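Local coordinates for beta-xylosidase (PDB 4MLG), which probably hydrolyses xylo-oligosaccharides to release xylose, as a calcium-containing glycoside hydrolase of family 43 built on a beta-propeller, at residues A[89-98]-A[187-195]; A[135-143]-A[223-234]. All coordinates share one frame; numbering follows the deposited sequence.

Interaction 1 (A[89-98]-A[187-195])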
# COMPACT_ATOMS: atom_id res chain seq x y z
N ALA A 89 20.93 -1.48 -10.96
CA ALA A 89 22.07 -0.67 -10.56
C ALA A 89 23.15 -1.50 -9.88
O ALA A 89 22.84 -2.46 -9.17
CB ALA A 89 21.63 0.46 -9.66
N PHE A 90 24.40 -1.13 -10.08
CA PHE A 90 25.52 -1.84 -9.46
C PHE A 90 26.12 -1.04 -8.31
O PHE A 90 26.59 0.08 -8.51
CB PHE A 90 26.60 -2.15 -10.51
CG PHE A 90 27.81 -2.84 -9.94
CD1 PHE A 90 27.74 -4.15 -9.51
CD2 PHE A 90 29.01 -2.16 -9.83
CE1 PHE A 90 28.86 -4.78 -8.99
CE2 PHE A 90 30.13 -2.79 -9.30
CZ PHE A 90 30.05 -4.10 -8.88
N ARG A 91 26.09 -1.62 -7.12
CA ARG A 91 26.66 -0.98 -5.94
C ARG A 91 27.05 -2.02 -4.90
O ARG A 91 26.39 -3.05 -4.76
CB ARG A 91 25.67 0.02 -5.34
CG ARG A 91 26.24 0.90 -4.23
CD ARG A 91 25.22 1.91 -3.74
NE ARG A 91 25.81 2.90 -2.84
CZ ARG A 91 25.15 3.95 -2.36
NH1 ARG A 91 23.89 4.15 -2.68
NH2 ARG A 91 25.77 4.80 -1.54
N ASN A 92 28.14 -1.75 -4.18
CA ASN A 92 28.64 -2.63 -3.12
C ASN A 92 28.99 -4.02 -3.63
O ASN A 92 28.89 -5.00 -2.89
CB ASN A 92 27.62 -2.72 -1.98
CG ASN A 92 27.18 -1.36 -1.48
OD1 ASN A 92 27.99 -0.46 -1.29
ND2 ASN A 92 25.88 -1.21 -1.26
N GLY A 93 29.40 -4.11 -4.89
CA GLY A 93 29.77 -5.38 -5.49
C GLY A 93 28.57 -6.24 -5.85
O GLY A 93 28.73 -7.40 -6.23
N LYS A 94 27.37 -5.68 -5.73
CA LYS A 94 26.16 -6.43 -6.04
C LYS A 94 25.26 -5.67 -7.02
O LYS A 94 25.40 -4.46 -7.20
CB LYS A 94 25.39 -6.77 -4.77
CG LYS A 94 26.11 -7.74 -3.85
CD LYS A 94 25.30 -8.05 -2.60
CE LYS A 94 25.09 -6.80 -1.76
NZ LYS A 94 26.38 -6.21 -1.30
N TYR A 95 24.34 -6.39 -7.65
CA TYR A 95 23.42 -5.79 -8.61
C TYR A 95 22.00 -5.76 -8.05
O TYR A 95 21.42 -6.79 -7.71
CB TYR A 95 23.46 -6.56 -9.93
CG TYR A 95 24.79 -6.49 -10.64
CD1 TYR A 95 25.01 -5.59 -11.68
CD2 TYR A 95 25.84 -7.33 -10.28
CE1 TYR A 95 26.23 -5.53 -12.33
CE2 TYR A 95 27.06 -7.28 -10.92
CZ TYR A 95 27.25 -6.37 -11.95
OH TYR A 95 28.47 -6.32 -12.59
N TYR A 96 21.44 -4.55 -7.96
CA TYR A 96 20.11 -4.37 -7.40
C TYR A 96 19.07 -4.12 -8.49
O TYR A 96 19.12 -3.10 -9.17
CB TYR A 96 20.11 -3.20 -6.41
CG TYR A 96 20.99 -3.42 -5.20
CD1 TYR A 96 20.48 -3.99 -4.04
CD2 TYR A 96 22.33 -3.07 -5.22
CE1 TYR A 96 21.28 -4.19 -2.93
CE2 TYR A 96 23.14 -3.27 -4.12
CZ TYR A 96 22.61 -3.83 -2.98
OH TYR A 96 23.41 -4.04 -1.87
N MET A 97 18.15 -5.06 -8.65
CA MET A 97 17.07 -4.91 -9.61
C MET A 97 15.84 -4.29 -8.96
O MET A 97 15.34 -4.80 -7.96
CB MET A 97 16.70 -6.25 -10.24
CG MET A 97 15.47 -6.19 -11.13
SD MET A 97 15.06 -7.78 -11.87
CE MET A 97 16.51 -8.07 -12.89
N TYR A 98 15.35 -3.19 -9.53
CA TYR A 98 14.17 -2.52 -9.01
C TYR A 98 12.98 -2.73 -9.93
O TYR A 98 12.93 -2.19 -11.04
CB TYR A 98 14.44 -1.03 -8.80
CG TYR A 98 15.47 -0.75 -7.72
CD1 TYR A 98 15.07 -0.44 -6.43
CD2 TYR A 98 16.83 -0.82 -8.00
CE1 TYR A 98 16.01 -0.18 -5.44
CE2 TYR A 98 17.77 -0.57 -7.01
CZ TYR A 98 17.35 -0.25 -5.74
OH TYR A 98 18.28 0.00 -4.76
N ARG A 187 16.41 9.73 -3.23
CA ARG A 187 17.75 9.19 -3.00
C ARG A 187 17.67 7.88 -2.22
O ARG A 187 16.96 7.78 -1.22
CB ARG A 187 18.62 10.20 -2.26
CG ARG A 187 20.05 9.73 -2.02
CD ARG A 187 20.90 10.80 -1.35
NE ARG A 187 20.40 11.18 -0.04
CZ ARG A 187 20.76 10.60 1.10
NH1 ARG A 187 21.63 9.61 1.09
NH2 ARG A 187 20.24 11.02 2.25
N LEU A 188 18.39 6.87 -2.70
CA LEU A 188 18.44 5.58 -2.03
C LEU A 188 19.57 5.55 -1.01
O LEU A 188 20.63 6.13 -1.24
CB LEU A 188 18.63 4.45 -3.04
CG LEU A 188 17.49 4.21 -4.03
CD1 LEU A 188 17.94 3.28 -5.14
CD2 LEU A 188 16.28 3.65 -3.31
N ARG A 189 19.35 4.88 0.12
CA ARG A 189 20.40 4.71 1.11
C ARG A 189 21.39 3.65 0.63
O ARG A 189 21.13 2.96 -0.36
CB ARG A 189 19.82 4.36 2.48
CG ARG A 189 18.97 3.11 2.51
CD ARG A 189 18.44 2.83 3.91
NE ARG A 189 18.09 1.42 4.09
CZ ARG A 189 17.38 0.95 5.11
NH1 ARG A 189 16.93 1.77 6.05
NH2 ARG A 189 17.12 -0.35 5.19
N GLU A 190 22.51 3.52 1.33
CA GLU A 190 23.64 2.75 0.83
C GLU A 190 23.38 1.25 0.61
O GLU A 190 23.93 0.65 -0.31
CB GLU A 190 24.87 2.95 1.71
CG GLU A 190 26.19 2.57 1.04
CD GLU A 190 27.39 3.18 1.72
OE1 GLU A 190 27.26 3.63 2.88
OE2 GLU A 190 28.48 3.21 1.11
N ASP A 191 22.53 0.65 1.45
CA ASP A 191 22.24 -0.77 1.31
C ASP A 191 21.27 -1.05 0.16
O ASP A 191 20.99 -2.20 -0.16
CB ASP A 191 21.73 -1.37 2.63
CG ASP A 191 20.35 -0.88 3.00
OD1 ASP A 191 19.93 0.18 2.49
OD2 ASP A 191 19.68 -1.54 3.82
N MET A 192 20.77 0.03 -0.44
CA MET A 192 19.94 -0.03 -1.64
C MET A 192 18.64 -0.81 -1.45
O MET A 192 18.07 -1.32 -2.42
CB MET A 192 20.74 -0.61 -2.81
CG MET A 192 21.99 0.18 -3.16
SD MET A 192 21.63 1.80 -3.85
CE MET A 192 21.15 1.37 -5.52
N LEU A 193 18.16 -0.90 -0.21
CA LEU A 193 16.94 -1.64 0.08
C LEU A 193 15.77 -0.71 0.38
O LEU A 193 14.61 -1.09 0.21
CB LEU A 193 17.16 -2.59 1.25
CG LEU A 193 18.26 -3.64 1.09
CD1 LEU A 193 18.31 -4.57 2.29
CD2 LEU A 193 18.06 -4.43 -0.20
N GLU A 194 16.08 0.50 0.83
CA GLU A 194 15.04 1.47 1.18
C GLU A 194 15.39 2.87 0.70
O GLU A 194 16.52 3.13 0.28
CB GLU A 194 14.81 1.49 2.69
CG GLU A 194 14.30 0.18 3.28
CD GLU A 194 12.90 -0.17 2.81
OE1 GLU A 194 12.19 0.72 2.31
OE2 GLU A 194 12.50 -1.35 2.96
N PHE A 195 14.41 3.77 0.78
CA PHE A 195 14.64 5.18 0.46
C PHE A 195 15.43 5.83 1.59
O PHE A 195 15.28 5.45 2.75
CB PHE A 195 13.30 5.91 0.27
CG PHE A 195 12.51 5.43 -0.91
CD1 PHE A 195 13.11 4.73 -1.95
CD2 PHE A 195 11.15 5.69 -1.00
CE1 PHE A 195 12.38 4.30 -3.04
CE2 PHE A 195 10.41 5.26 -2.09
CZ PHE A 195 11.02 4.56 -3.11
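Met-192 lays its CB over the centre of the Tyr-96 ring, 3.4 Å from the centroid and only 5° off the ring normal, a CH-pi contact in the close-packed part of this interface. From there the methionine chain folds back: with CG beside the backbone N (chi1 -59°) and further bends at the next two torsions, it carries SD toward Arg-91 and CE toward Ala-89, whose CB lies 4.3 Å from that methyl. SD hangs farther out over the same ring, a Met-aromatic contact. Tyr-98 adds a polar tie, its OH giving a weak hydrogen bond to Met-192 O (2.7 Å), while Leu-188 CD1 meets Tyr-98 CZ at 3.6 Å from the opposing direction.

Arg-91 bridges the two regimes: its NH1 gives Met-192 SD a weak hydrogen bond (3.5 Å), while farther out Glu-190 CG sits over one face of the guanidinium. Toward solvent the fit relaxes. Arg-91 NH2 and Glu-190 OE2 remain 4.1 Å apart, too far for a salt bridge. Asn-92, in the type I' turn, donates from ND2 to Glu-190 O (2.9 Å), that oxygen lying almost in its amide plane.

The contact thus sets the hairpin of strands 81-91 and 94-102 against the loop after strand 184-188, a blade-to-blade junction. Tyr-147 of strand 147-151 touches both Arg-91 and Met-192, and Val-112 and Ile-114 of strand 108-115 pack on Tyr-96.

Interaction 2 (A[135-143]-A[223-234])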
# COMPACT_ATOMS: atom_id res chain seq x y z
N MET A 135 5.14 3.30 -10.66
CA MET A 135 5.98 2.36 -11.40
C MET A 135 7.05 3.02 -12.27
O MET A 135 7.38 4.20 -12.08
CB MET A 135 5.10 1.45 -12.25
CG MET A 135 3.86 2.13 -12.79
SD MET A 135 4.21 3.49 -13.93
CE MET A 135 4.03 2.66 -15.51
N ASP A 136 7.58 2.25 -13.22
CA ASP A 136 8.65 2.69 -14.11
C ASP A 136 9.84 3.34 -13.39
O ASP A 136 10.14 4.51 -13.63
CB ASP A 136 8.11 3.63 -15.19
CG ASP A 136 7.37 2.88 -16.29
OD1 ASP A 136 7.09 1.68 -16.11
OD2 ASP A 136 7.06 3.50 -17.33
N PRO A 137 10.53 2.59 -12.52
CA PRO A 137 11.67 3.17 -11.81
C PRO A 137 12.91 3.25 -12.69
O PRO A 137 13.11 2.40 -13.56
CB PRO A 137 11.90 2.17 -10.67
CG PRO A 137 11.46 0.88 -11.24
CD PRO A 137 10.28 1.19 -12.12
N CYS A 138 13.73 4.26 -12.44
CA CYS A 138 15.01 4.41 -13.10
C CYS A 138 16.07 4.71 -12.05
O CYS A 138 15.94 5.66 -11.28
CB CYS A 138 14.96 5.55 -14.13
SG CYS A 138 16.58 6.11 -14.71
N ILE A 139 17.12 3.90 -12.00
CA ILE A 139 18.15 4.07 -10.98
C ILE A 139 19.41 4.70 -11.56
O ILE A 139 20.07 4.12 -12.42
CB ILE A 139 18.51 2.75 -10.30
CG1 ILE A 139 17.25 1.93 -10.03
CG2 ILE A 139 19.27 3.01 -9.01
CD1 ILE A 139 16.28 2.60 -9.08
N TRP A 140 19.74 5.90 -11.07
CA TRP A 140 20.84 6.68 -11.62
C TRP A 140 22.02 6.83 -10.66
O TRP A 140 21.90 7.47 -9.62
CB TRP A 140 20.33 8.06 -12.06
CG TRP A 140 21.42 9.02 -12.39
CD1 TRP A 140 21.72 10.18 -11.74
CD2 TRP A 140 22.37 8.91 -13.46
NE1 TRP A 140 22.79 10.80 -12.33
CE2 TRP A 140 23.21 10.04 -13.40
CE3 TRP A 140 22.58 7.96 -14.47
CZ2 TRP A 140 24.25 10.25 -14.30
CZ3 TRP A 140 23.61 8.18 -15.37
CH2 TRP A 140 24.43 9.31 -15.28
N PRO A 141 23.16 6.23 -11.02
CA PRO A 141 24.40 6.37 -10.25
C PRO A 141 25.04 7.73 -10.50
O PRO A 141 25.87 7.86 -11.40
CB PRO A 141 25.30 5.26 -10.81
CG PRO A 141 24.39 4.37 -11.61
CD PRO A 141 23.31 5.26 -12.12
N ASP A 142 24.65 8.73 -9.71
CA ASP A 142 25.14 10.09 -9.90
C ASP A 142 26.62 10.22 -9.54
O ASP A 142 27.18 9.38 -8.83
CB ASP A 142 24.31 11.07 -9.07
CG ASP A 142 24.56 12.52 -9.45
OD1 ASP A 142 23.81 13.05 -10.29
OD2 ASP A 142 25.51 13.13 -8.90
N LYS A 143 27.24 11.29 -10.02
CA LYS A 143 28.66 11.53 -9.79
C LYS A 143 28.98 11.88 -8.34
O LYS A 143 30.14 11.83 -7.93
CB LYS A 143 29.16 12.66 -10.71
CG LYS A 143 28.36 13.95 -10.59
CD LYS A 143 28.92 15.02 -11.51
CE LYS A 143 28.14 16.32 -11.38
NZ LYS A 143 28.69 17.40 -12.25
N GLU A 223 5.33 8.74 -18.59
CA GLU A 223 6.00 7.58 -18.01
C GLU A 223 7.41 7.41 -18.59
O GLU A 223 7.91 8.28 -19.29
CB GLU A 223 5.19 6.31 -18.27
CG GLU A 223 5.11 5.92 -19.74
CD GLU A 223 4.40 4.61 -19.97
OE1 GLU A 223 3.74 4.11 -19.03
OE2 GLU A 223 4.50 4.06 -21.09
N ALA A 224 8.03 6.27 -18.27
CA ALA A 224 9.34 5.90 -18.80
C ALA A 224 10.46 6.88 -18.45
O ALA A 224 11.15 7.37 -19.34
CB ALA A 224 9.27 5.68 -20.31
N SER A 225 10.65 7.14 -17.16
CA SER A 225 11.72 8.01 -16.71
C SER A 225 13.10 7.43 -17.02
O SER A 225 13.32 6.23 -16.84
CB SER A 225 11.61 8.28 -15.20
OG SER A 225 10.51 9.13 -14.91
N TRP A 226 14.01 8.27 -17.48
CA TRP A 226 15.40 7.86 -17.69
C TRP A 226 16.34 9.05 -17.54
O TRP A 226 16.00 10.17 -17.89
CB TRP A 226 15.58 7.21 -19.06
CG TRP A 226 16.95 6.62 -19.26
CD1 TRP A 226 18.02 7.21 -19.86
CD2 TRP A 226 17.39 5.33 -18.83
NE1 TRP A 226 19.10 6.36 -19.84
CE2 TRP A 226 18.74 5.20 -19.21
CE3 TRP A 226 16.77 4.26 -18.17
CZ2 TRP A 226 19.48 4.05 -18.95
CZ3 TRP A 226 17.51 3.12 -17.91
CH2 TRP A 226 18.86 3.02 -18.30
N MET A 227 17.53 8.78 -17.00
CA MET A 227 18.51 9.84 -16.74
C MET A 227 19.90 9.40 -17.16
O MET A 227 20.36 8.32 -16.80
CB MET A 227 18.52 10.17 -15.24
CG MET A 227 19.51 11.26 -14.85
SD MET A 227 18.95 12.91 -15.30
CE MET A 227 17.49 13.06 -14.27
N HIS A 228 20.58 10.25 -17.93
CA HIS A 228 21.98 10.00 -18.28
C HIS A 228 22.80 11.29 -18.29
O HIS A 228 22.26 12.39 -18.10
CB HIS A 228 22.10 9.25 -19.61
CG HIS A 228 21.89 10.10 -20.82
ND1 HIS A 228 20.67 10.20 -21.46
CD2 HIS A 228 22.75 10.88 -21.52
CE1 HIS A 228 20.79 11.01 -22.50
NE2 HIS A 228 22.04 11.44 -22.56
N TYR A 229 24.10 11.16 -18.50
CA TYR A 229 25.02 12.28 -18.35
C TYR A 229 25.97 12.37 -19.55
O TYR A 229 26.69 11.42 -19.85
CB TYR A 229 25.82 12.11 -17.06
CG TYR A 229 26.56 13.34 -16.60
CD1 TYR A 229 25.89 14.39 -15.99
CD2 TYR A 229 27.94 13.44 -16.75
CE1 TYR A 229 26.57 15.51 -15.55
CE2 TYR A 229 28.62 14.56 -16.32
CZ TYR A 229 27.93 15.59 -15.72
OH TYR A 229 28.61 16.71 -15.29
N TYR A 230 25.96 13.52 -20.22
CA TYR A 230 26.80 13.73 -21.39
C TYR A 230 27.34 15.16 -21.46
O TYR A 230 26.57 16.12 -21.37
CB TYR A 230 26.04 13.38 -22.67
CG TYR A 230 26.67 13.92 -23.94
CD1 TYR A 230 27.76 13.28 -24.52
CD2 TYR A 230 26.18 15.07 -24.55
CE1 TYR A 230 28.34 13.77 -25.68
CE2 TYR A 230 26.75 15.56 -25.70
CZ TYR A 230 27.83 14.91 -26.27
OH TYR A 230 28.40 15.40 -27.42
N ASN A 231 28.65 15.27 -21.63
CA ASN A 231 29.32 16.56 -21.79
C ASN A 231 29.04 17.53 -20.65
O ASN A 231 28.80 18.72 -20.88
CB ASN A 231 28.96 17.19 -23.13
CG ASN A 231 30.06 18.08 -23.67
OD1 ASN A 231 30.95 18.52 -22.93
ND2 ASN A 231 30.02 18.36 -24.97
N GLY A 232 29.08 17.03 -19.42
CA GLY A 232 28.87 17.85 -18.24
C GLY A 232 27.44 18.37 -18.11
O GLY A 232 27.22 19.44 -17.55
N LYS A 233 26.48 17.60 -18.62
CA LYS A 233 25.09 18.01 -18.56
C LYS A 233 24.17 16.82 -18.30
O LYS A 233 24.44 15.70 -18.74
CB LYS A 233 24.69 18.71 -19.86
CG LYS A 233 23.54 19.69 -19.72
CD LYS A 233 23.14 20.28 -21.06
CE LYS A 233 24.32 20.92 -21.77
NZ LYS A 233 23.95 21.46 -23.11
N TYR A 234 23.08 17.05 -17.57
CA TYR A 234 22.11 16.01 -17.28
C TYR A 234 21.04 15.93 -18.36
O TYR A 234 20.62 16.95 -18.91
CB TYR A 234 21.45 16.23 -15.92
CG TYR A 234 22.34 15.91 -14.73
CD1 TYR A 234 22.25 14.67 -14.10
CD2 TYR A 234 23.25 16.83 -14.24
CE1 TYR A 234 23.05 14.37 -13.02
CE2 TYR A 234 24.05 16.54 -13.16
CZ TYR A 234 23.95 15.30 -12.55
OH TYR A 234 24.75 15.00 -11.47
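Trp-140 spreads over Met-227 and His-228 where the inner strands of two successive propeller blades, 138-141 and 223-230, run side by side. Their axes approach to 6.8 Å at an angle of 10°, and side chains fill the space between them. Met-227 CG sits over the five-membered ring of Trp-140, 3.8 Å from its centroid, a CH-pi contact, while Tyr-229 CB meets Trp-140 CH2 at 3.6 Å. The indole reaches across because its CG is anti to the backbone N (chi1 169°). Two residues earlier on the strand, Cys-138 SG lies obliquely beside the Trp-226 ring, 3.9 Å from CE3.

A second shell steadies the indole. Asp-142 OD1 accepts from Trp-140 NE1 (3.2 Å) and also from Tyr-234 OH, in a bond whose very short modelled length is doubtful at this resolution; the carboxylate and the tyrosine ring are nearly coplanar, 9° apart. Asp-142 OD2 is in turn held by the backbone N of Asp-144, and Lys-143 NZ donates to Tyr-229 OH (3.1 Å). With an alanine at Trp-140, a gap would probably open above Met-227 and Tyr-229, and Asp-142 OD1 would be left without one of its donors.

At the far end, near a bound sulfate, Ala-224 N gives its hydrogen to the anti lone pair of Asp-136 OD2, 3.1 Å away.

In the fold
Interactions 1 and 2 join three consecutive blades of the propeller, and their centres lie 15 Å apart. Along the chain the segments alternate: 89-98, 135-143, 187-195, 223-234. Strands 138-141 and 184-188 belong to the middle blade, which meets the preceding blade through interaction 1 and the following one through interaction 2. The latter lies nearer the middle of the chain, about 10 Å from its centre against about 17 Å for the former. Ile-139 connects them directly: pointing away from 223-234, it packs on Ala-89, Tyr-98 and Leu-188. Side chains on both faces of the middle blade thus meet its neighbours around the propeller axis.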